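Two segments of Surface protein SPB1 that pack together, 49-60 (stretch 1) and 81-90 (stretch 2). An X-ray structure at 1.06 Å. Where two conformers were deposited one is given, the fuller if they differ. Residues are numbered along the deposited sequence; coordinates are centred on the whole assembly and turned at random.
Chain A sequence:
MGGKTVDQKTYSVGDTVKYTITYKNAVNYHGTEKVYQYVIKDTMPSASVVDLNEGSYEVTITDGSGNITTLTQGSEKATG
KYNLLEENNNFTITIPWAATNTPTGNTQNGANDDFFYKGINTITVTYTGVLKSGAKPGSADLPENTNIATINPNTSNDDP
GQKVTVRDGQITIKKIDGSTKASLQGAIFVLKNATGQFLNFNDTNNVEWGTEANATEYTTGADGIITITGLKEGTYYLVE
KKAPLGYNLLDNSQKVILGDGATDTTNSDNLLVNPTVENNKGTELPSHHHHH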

ATOM      1  N   VAL A  49       0.914   7.688   6.326  1.00  7.81           N
ATOM      2  CA  VAL A  49       0.147   6.779   5.481  1.00  7.45           C
ATOM      3  C   VAL A  49       1.075   5.968   4.579  1.00  6.28           C
ATOM      4  O   VAL A  49       1.065   4.731   4.630  1.00  6.89           O
ATOM      5  N   VAL A  50       1.847   6.627   3.701  1.00  6.38           N
ATOM      6  CA  VAL A  50       2.929   5.949   2.993  1.00  6.62           C
ATOM      7  C   VAL A  50       4.158   6.835   3.105  1.00  6.07           C
ATOM      8  O   VAL A  50       4.141   7.995   2.665  1.00  7.01           O
ATOM      9  N   ASP A  51       5.212   6.312   3.711  1.00  5.96           N
ATOM     10  CA  ASP A  51       6.452   7.045   3.944  1.00  5.80           C
ATOM     11  C   ASP A  51       7.403   6.757   2.786  1.00  5.93           C
ATOM     12  O   ASP A  51       7.855   5.623   2.606  1.00  6.28           O
ATOM     13  N   LEU A  52       7.649   7.773   1.977  1.00  5.72           N
ATOM     14  CA  LEU A  52       8.576   7.664   0.855  1.00  5.70           C
ATOM     15  C   LEU A  52       9.933   7.160   1.321  1.00  5.55           C
ATOM     16  O   LEU A  52      10.484   7.693   2.296  1.00  6.07           O
ATOM     17  N   ASN A  53      10.517   6.198   0.611  1.00  5.65           N
ATOM     18  CA  ASN A  53      11.924   5.865   0.812  1.00  5.87           C
ATOM     19  C   ASN A  53      12.790   6.782  -0.041  1.00  6.11           C
ATOM     20  O   ASN A  53      12.976   6.558  -1.230  1.00  6.61           O
ATOM     21  N   GLU A  54      13.292   7.835   0.569  1.00  5.92           N
ATOM     22  CA  GLU A  54      14.154   8.736  -0.155  1.00  6.33           C
ATOM     23  C   GLU A  54      15.346   7.960  -0.684  1.00  6.80           C
ATOM     24  O   GLU A  54      15.796   6.958  -0.101  1.00  7.95           O
ATOM     25  N   GLY A  55      15.809   8.393  -1.849  1.00  7.82           N
ATOM     26  CA  GLY A  55      16.952   7.770  -2.472  1.00  9.07           C
ATOM     27  C   GLY A  55      16.698   6.416  -3.114  1.00  8.41           C
ATOM     28  O   GLY A  55      17.650   5.742  -3.507  1.00 10.71           O
ATOM     29  N   SER A  56      15.438   6.002  -3.267  1.00  7.00           N
ATOM     30  CA  SER A  56      15.134   4.654  -3.763  1.00  7.12           C
ATOM     31  C   SER A  56      14.919   4.597  -5.282  1.00  7.22           C
ATOM     32  O   SER A  56      14.537   3.558  -5.799  1.00  8.02           O
ATOM     33  N   TYR A  57      15.164   5.694  -5.984  1.00  7.42           N
ATOM     34  CA  TYR A  57      14.784   5.791  -7.405  1.00  7.45           C
ATOM     35  C   TYR A  57      15.663   4.981  -8.329  1.00  7.86           C
ATOM     36  O   TYR A  57      16.882   4.881  -8.145  1.00  9.32           O
ATOM     37  N   GLU A  58      15.025   4.449  -9.360  1.00  7.37           N
ATOM     38  CA  GLU A  58      15.715   4.001 -10.559  1.00  7.85           C
ATOM     39  C   GLU A  58      15.045   4.760 -11.704  1.00  7.25           C
ATOM     40  O   GLU A  58      13.826   4.662 -11.884  1.00  8.10           O
ATOM     41  N   VAL A  59      15.848   5.500 -12.460  1.00  7.32           N
ATOM     42  CA  VAL A  59      15.342   6.375 -13.505  1.00  6.80           C
ATOM     43  C   VAL A  59      15.937   5.902 -14.831  1.00  7.15           C
ATOM     44  O   VAL A  59      17.157   5.854 -14.972  1.00  7.68           O
ATOM     45  N   THR A  60      15.080   5.569 -15.792  1.00  6.65           N
ATOM     46  CA  THR A  60      15.538   5.086 -17.078  1.00  7.03           C
ATOM     47  C   THR A  60      14.816   5.773 -18.230  1.00  6.36           C
ATOM     48  O   THR A  60      13.677   6.247 -18.106  1.00  6.70           O
ATOM     49  N   LYS A  81      21.905  12.041 -17.029  1.00  9.60           N
ATOM     50  CA  LYS A  81      21.739  12.610 -15.681  1.00  9.52           C
ATOM     51  C   LYS A  81      20.291  12.898 -15.311  1.00  8.86           C
ATOM     52  O   LYS A  81      19.449  13.144 -16.186  1.00  8.91           O
ATOM     53  N   TYR A  82      20.034  12.951 -14.009  1.00  9.20           N
ATOM     54  CA  TYR A  82      18.803  13.544 -13.505  1.00  8.48           C
ATOM     55  C   TYR A  82      19.109  14.279 -12.222  1.00  8.56           C
ATOM     56  O   TYR A  82      19.942  13.839 -11.440  1.00 10.10           O
ATOM     57  N   ASN A  83      18.405  15.386 -12.005  1.00  8.71           N
ATOM     58  CA  ASN A  83      18.487  16.129 -10.763  1.00  9.82           C
ATOM     59  C   ASN A  83      17.334  15.734  -9.860  1.00  8.45           C
ATOM     60  O   ASN A  83      16.248  15.418 -10.336  1.00 10.20           O
ATOM     61  N   LEU A  84      17.565  15.728  -8.555  1.00  9.32           N
ATOM     62  CA  LEU A  84      16.588  15.295  -7.564  1.00  8.76           C
ATOM     63  C   LEU A  84      16.419  16.357  -6.486  1.00  8.85           C
ATOM     64  O   LEU A  84      17.405  16.867  -5.948  1.00 10.63           O
ATOM     65  N   LEU A  85      15.167  16.614  -6.123  1.00  8.78           N
ATOM     66  CA  LEU A  85      14.834  17.398  -4.943  1.00  9.44           C
ATOM     67  C   LEU A  85      13.800  16.621  -4.149  1.00  8.42           C
ATOM     68  O   LEU A  85      12.764  16.242  -4.671  1.00 10.77           O
ATOM     69  N   GLU A  86      14.085  16.384  -2.873  1.00  8.48           N
ATOM     70  CA  GLU A  86      13.167  15.702  -1.949  1.00  8.69           C
ATOM     71  C   GLU A  86      12.808  16.621  -0.806  1.00  9.30           C
ATOM     72  O   GLU A  86      13.692  17.199  -0.182  1.00 11.69           O
ATOM     73  N   GLU A  87      11.522  16.766  -0.532  1.00  9.18           N
ATOM     74  CA  GLU A  87      11.066  17.587   0.575  1.00 10.90           C
ATOM     75  C   GLU A  87       9.724  17.058   1.043  1.00  9.86           C
ATOM     76  O   GLU A  87       8.851  16.778   0.234  1.00  9.52           O
ATOM     77  N   ASN A  88       9.549  16.974   2.352  1.00 11.02           N
ATOM     78  CA  ASN A  88       8.207  16.787   2.896  0.54 11.78           C
ATOM     79  C   ASN A  88       7.519  15.511   2.396  1.00  9.93           C
ATOM     80  O   ASN A  88       6.306  15.524   2.174  1.00 10.97           O
ATOM     81  N   ASN A  89       8.276  14.441   2.214  1.00  8.20           N
ATOM     82  CA  ASN A  89       7.768  13.139   1.764  1.00  7.25           C
ATOM     83  C   ASN A  89       7.431  13.081   0.285  1.00  7.04           C
ATOM     84  O   ASN A  89       6.879  12.084  -0.182  1.00  6.77           O
ATOM     85  N   ASN A  90       7.783  14.141  -0.439  1.00  6.91           N
ATOM     86  CA  ASN A  90       7.544  14.270  -1.869  1.00  7.05           C
ATOM     87  C   ASN A  90       8.873  14.324  -2.620  1.00  7.05           C
ATOM     88  O   ASN A  90       9.943  14.482  -2.008  1.00  8.04           O
TER

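The two segments bury 506 Å² between them, both sides summed. Three residues of stretch 2 have the most surface covered: Asn89, Glu86 and Tyr82. Their contacts overlap at Glu54 and Tyr57.

Asn89 lies in the type I' turn from Glu87 to Asn90. The turn is closed by two backbone hydrogen bonds, Glu87 N to Asn90 O at 3.1 Å and Asn90 N to Glu87 O at 2.9 Å. The CA-to-CB bond of Asn89 points sideways, but chi1 is t (-154°) and the amide comes nearer to stretch 1. There it pairs with the backbone of Val50 and Leu52. Asn89 ND2 donates to Val50 O at 2.9 Å, and Leu52 N donates to Asn89 OD1 at 2.8 Å. One amide thus serves both a carbonyl and an NH of that backbone. Leu52 points toward stretch 2 with chi1 t and chi2 p. Leu52 CB is 3.3 Å from Asn89 OD1, and Leu52 CD2 lies 3.9 Å from Asn90 O.

Waters extend this end of the contact. Water 1 donates to Glu54 OE2 at 2.6 Å and to Asn89 OD1 at 2.8 Å, though more acceptors lie in reach than it has protons. Water 2 donates to Glu54 OE2 at 2.8 Å and to Asn90 O at 3.0 Å. Water 2 also accepts a weak bond from Asn89 N at 3.1 Å. Glu54 has chi1 m and chi2 p. Waters 1 and 2 link its carboxylate to the turn, which it does not bond directly.

Glu86 points toward stretch 1, with chi1 m and chi2 t. This carries its carboxylate to the type II turn from Asn53 to Ser56. Glu86 OE2 takes two hydrogen bonds. Gly55 N donates to Glu86 OE2 at 3.0 Å, and Tyr57 OH donates to Glu86 OE2 at 2.7 Å. Glu86 OE2 is also 3.2 Å from Glu54 CB. Gly55 has a positive phi (75°), which by itself favours glycine. The turn is also held internally: Ser56 OG, with chi1 p, donates to Asn53 O at 2.7 Å.

Tyr57 points toward stretch 2 with chi1 m (-43°). Glu86 OE2 sits at the edge of its ring, near the ring plane. Leu84 also points in, with chi1 t and chi2 p, and Leu84 CD1 packs 3.6 Å from Tyr57 CE2. The Tyr57 side chain thus combines an apolar contact with a hydrogen bond from its hydroxyl.

Tyr82 points toward stretch 1 with chi1 p (71°). Val59, with chi1 t, points toward stretch 2 in turn. Val59 CG2 lies over one face of the Tyr82 ring, 3.7 Å from its centroid and 12° off the normal, a CH-pi contact. The Tyr82 hydroxyl reaches Tyr57, with Tyr82 OH 4.0 Å from Tyr57 CB. Water 3 joins the two residues: it donates to Tyr57 O at 3.2 Å and is hydrogen-bonded to Tyr82 OH at 2.7 Å.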

ATOM      1  CB  VAL A  49      -0.910   7.534   4.656  1.00  8.75           C
ATOM      2  CG1 VAL A  49      -1.598   6.598   3.665  1.00  9.70           C
ATOM      3  CG2 VAL A  49      -1.926   8.226   5.567  1.00 10.98           C
ATOM      4  CB  VAL A  50       2.660   5.648   1.513  1.00  6.93           C
ATOM      5  CG1 VAL A  50       3.835   4.850   0.935  1.00  7.51           C
ATOM      6  CG2 VAL A  50       1.358   4.893   1.301  1.00  8.24           C
ATOM      7  CB  ASP A  51       7.024   6.578   5.291  1.00  6.56           C
ATOM      8  CG  ASP A  51       8.247   7.323   5.733  1.00  7.05           C
ATOM      9  OD1 ASP A  51       8.911   7.919   4.879  1.00  7.30           O
ATOM     10  OD2 ASP A  51       8.552   7.282   6.954  1.00  9.16           O
ATOM     11  CB  LEU A  52       8.767   9.056   0.238  1.00  6.36           C
ATOM     12  CG  LEU A  52       9.757   9.187  -0.922  1.00  6.43           C
ATOM     13  CD1 LEU A  52       9.316   8.395  -2.137  1.00  7.25           C
ATOM     14  CD2 LEU A  52       9.954  10.669  -1.263  1.00  7.03           C
ATOM     15  CB  ASN A  53      12.217   4.401   0.468  1.00  6.26           C
ATOM     16  CG  ASN A  53      11.717   3.420   1.519  1.00  6.43           C
ATOM     17  OD1 ASN A  53      11.817   3.670   2.719  1.00  7.44           O
ATOM     18  ND2 ASN A  53      11.252   2.284   1.060  1.00  7.43           N
ATOM     19  CB  GLU A  54      14.597   9.927   0.710  1.00  7.11           C
ATOM     20  CG  GLU A  54      13.526  10.973   0.956  1.00  7.37           C
ATOM     21  CD  GLU A  54      12.467  10.601   1.967  1.00  7.35           C
ATOM     22  OE1 GLU A  54      12.647   9.611   2.725  1.00  7.01           O
ATOM     23  OE2 GLU A  54      11.471  11.350   2.004  1.00  8.00           O
ATOM     24  CB  SER A  56      13.918   4.096  -3.037  1.00  6.83           C
ATOM     25  OG  SER A  56      12.748   4.848  -3.327  1.00  6.66           O
ATOM     26  CB  TYR A  57      14.848   7.263  -7.909  1.00  8.29           C
ATOM     27  CG  TYR A  57      14.270   8.195  -6.906  1.00  7.59           C
ATOM     28  CD1 TYR A  57      12.899   8.336  -6.776  1.00  7.91           C
ATOM     29  CD2 TYR A  57      15.090   8.839  -6.004  1.00  8.49           C
ATOM     30  CE1 TYR A  57      12.338   9.093  -5.766  1.00  8.07           C
ATOM     31  CE2 TYR A  57      14.541   9.622  -4.987  1.00  8.01           C
ATOM     32  CZ  TYR A  57      13.166   9.715  -4.857  1.00  7.77           C
ATOM     33  OH  TYR A  57      12.595  10.448  -3.857  1.00  8.79           O
ATOM     34  CB  GLU A  58      15.615   2.495 -10.749  1.00  9.88           C
ATOM     35  CG  GLU A  58      16.371   2.000 -11.957  1.00 17.40           C
ATOM     36  CD  GLU A  58      17.637   1.260 -11.598  1.00 26.64           C
ATOM     37  OE1 GLU A  58      18.219   1.565 -10.534  1.00 30.29           O
ATOM     38  OE2 GLU A  58      18.051   0.370 -12.367  1.00 28.93           O
ATOM     39  CB  VAL A  59      15.716   7.849 -13.252  1.00  8.17           C
ATOM     40  CG1 VAL A  59      15.063   8.732 -14.290  1.00  9.39           C
ATOM     41  CG2 VAL A  59      15.322   8.271 -11.831  1.00  9.01           C
ATOM     42  CB  THR A  60      15.326   3.556 -17.225  1.00  7.97           C
ATOM     43  OG1 THR A  60      13.934   3.261 -17.129  1.00  9.12           O
ATOM     44  CG2 THR A  60      16.105   2.734 -16.217  1.00  8.78           C
ATOM     45  CB  LYS A  81      22.558  13.916 -15.558  1.00 10.78           C
ATOM     46  CG  LYS A  81      24.038  13.800 -15.859  1.00 12.44           C
ATOM     47  CD  LYS A  81      24.725  12.745 -15.016  1.00 14.08           C
ATOM     48  CE  LYS A  81      24.714  13.076 -13.536  1.00 15.91           C
ATOM     49  NZ  LYS A  81      25.491  12.066 -12.749  1.00 17.77           N
ATOM     50  CB  TYR A  82      17.690  12.523 -13.265  1.00  8.71           C
ATOM     51  CG  TYR A  82      17.886  11.579 -12.092  1.00  8.70           C
ATOM     52  CD1 TYR A  82      18.592  10.391 -12.239  1.00  9.41           C
ATOM     53  CD2 TYR A  82      17.347  11.864 -10.851  1.00  9.40           C
ATOM     54  CE1 TYR A  82      18.764   9.524 -11.172  1.00  9.83           C
ATOM     55  CE2 TYR A  82      17.500  10.997  -9.784  1.00 10.00           C
ATOM     56  CZ  TYR A  82      18.205   9.829  -9.941  1.00 10.51           C
ATOM     57  OH  TYR A  82      18.333   8.977  -8.858  1.00 12.49           O
ATOM     58  CB  ASN A  83      18.445  17.624 -11.089  1.00 13.66           C
ATOM     59  CG  ASN A  83      18.592  18.459  -9.883  1.00 18.86           C
ATOM     60  OD1 ASN A  83      19.683  18.607  -9.377  1.00 22.31           O
ATOM     61  ND2 ASN A  83      17.466  18.954  -9.351  1.00 21.88           N
ATOM     62  CB  LEU A  84      17.082  14.004  -6.906  1.00  9.08           C
ATOM     63  CG  LEU A  84      16.257  13.452  -5.739  1.00  8.72           C
ATOM     64  CD1 LEU A  84      14.873  13.009  -6.199  1.00  8.44           C
ATOM     65  CD2 LEU A  84      17.016  12.321  -5.080  1.00  9.77           C
ATOM     66  CB  LEU A  85      14.240  18.750  -5.339  1.00 12.35           C
ATOM     67  CG  LEU A  85      13.823  19.656  -4.190  1.00 16.87           C
ATOM     68  CD1 LEU A  85      15.001  19.968  -3.290  1.00 18.94           C
ATOM     69  CD2 LEU A  85      13.199  20.931  -4.721  1.00 19.26           C
ATOM     70  CB  GLU A  86      13.807  14.449  -1.353  1.00  9.42           C
ATOM     71  CG  GLU A  86      14.038  13.379  -2.396  1.00  9.07           C
ATOM     72  CD  GLU A  86      14.962  12.261  -1.948  1.00  8.71           C
ATOM     73  OE1 GLU A  86      15.984  12.520  -1.260  1.00 10.39           O
ATOM     74  OE2 GLU A  86      14.676  11.103  -2.305  1.00  8.91           O
ATOM     75  CB  GLU A  87      10.876  19.047   0.141  1.00 15.35           C
ATOM     76  CG  GLU A  87      12.144  19.800  -0.224  1.00 23.32           C
ATOM     77  CD  GLU A  87      11.878  21.249  -0.642  1.00 29.72           C
ATOM     78  OE1 GLU A  87      10.718  21.594  -0.951  1.00 31.99           O
ATOM     79  OE2 GLU A  87      12.832  22.054  -0.671  1.00 32.19           O
ATOM     80  CB  ASN A  88       7.327  18.001   2.527  0.54 14.12           C
ATOM     81  CG  ASN A  88       7.855  19.299   3.086  0.54 18.28           C
ATOM     82  OD1 ASN A  88       8.302  19.354   4.230  0.54 20.89           O
ATOM     83  ND2 ASN A  88       7.819  20.349   2.276  0.54 19.90           N
ATOM     84  CB  ASN A  89       6.554  12.683   2.593  1.00  7.35           C
ATOM     85  CG  ASN A  89       6.381  11.166   2.615  1.00  7.00           C
ATOM     86  OD1 ASN A  89       7.318  10.413   2.887  1.00  6.49           O
ATOM     87  ND2 ASN A  89       5.153  10.716   2.355  1.00  6.95           N
ATOM     88  CB  ASN A  90       6.743  15.535  -2.150  1.00  7.66           C
ATOM     89  CG  ASN A  90       5.442  15.584  -1.392  1.00  8.25           C
ATOM     90  OD1 ASN A  90       4.755  14.580  -1.268  1.00  8.65           O
ATOM     91  ND2 ASN A  90       5.088  16.760  -0.884  1.00 10.94           N
TER
HETATM   92  O   HOH W   1       9.906  10.590   3.996  1.00  8.42           O
HETATM   93  O   HOH W   2      10.922  13.801   0.794  1.00  9.12           O
HETATM   94  O   HOH W   3      19.352   6.570  -9.378  1.00 18.16           O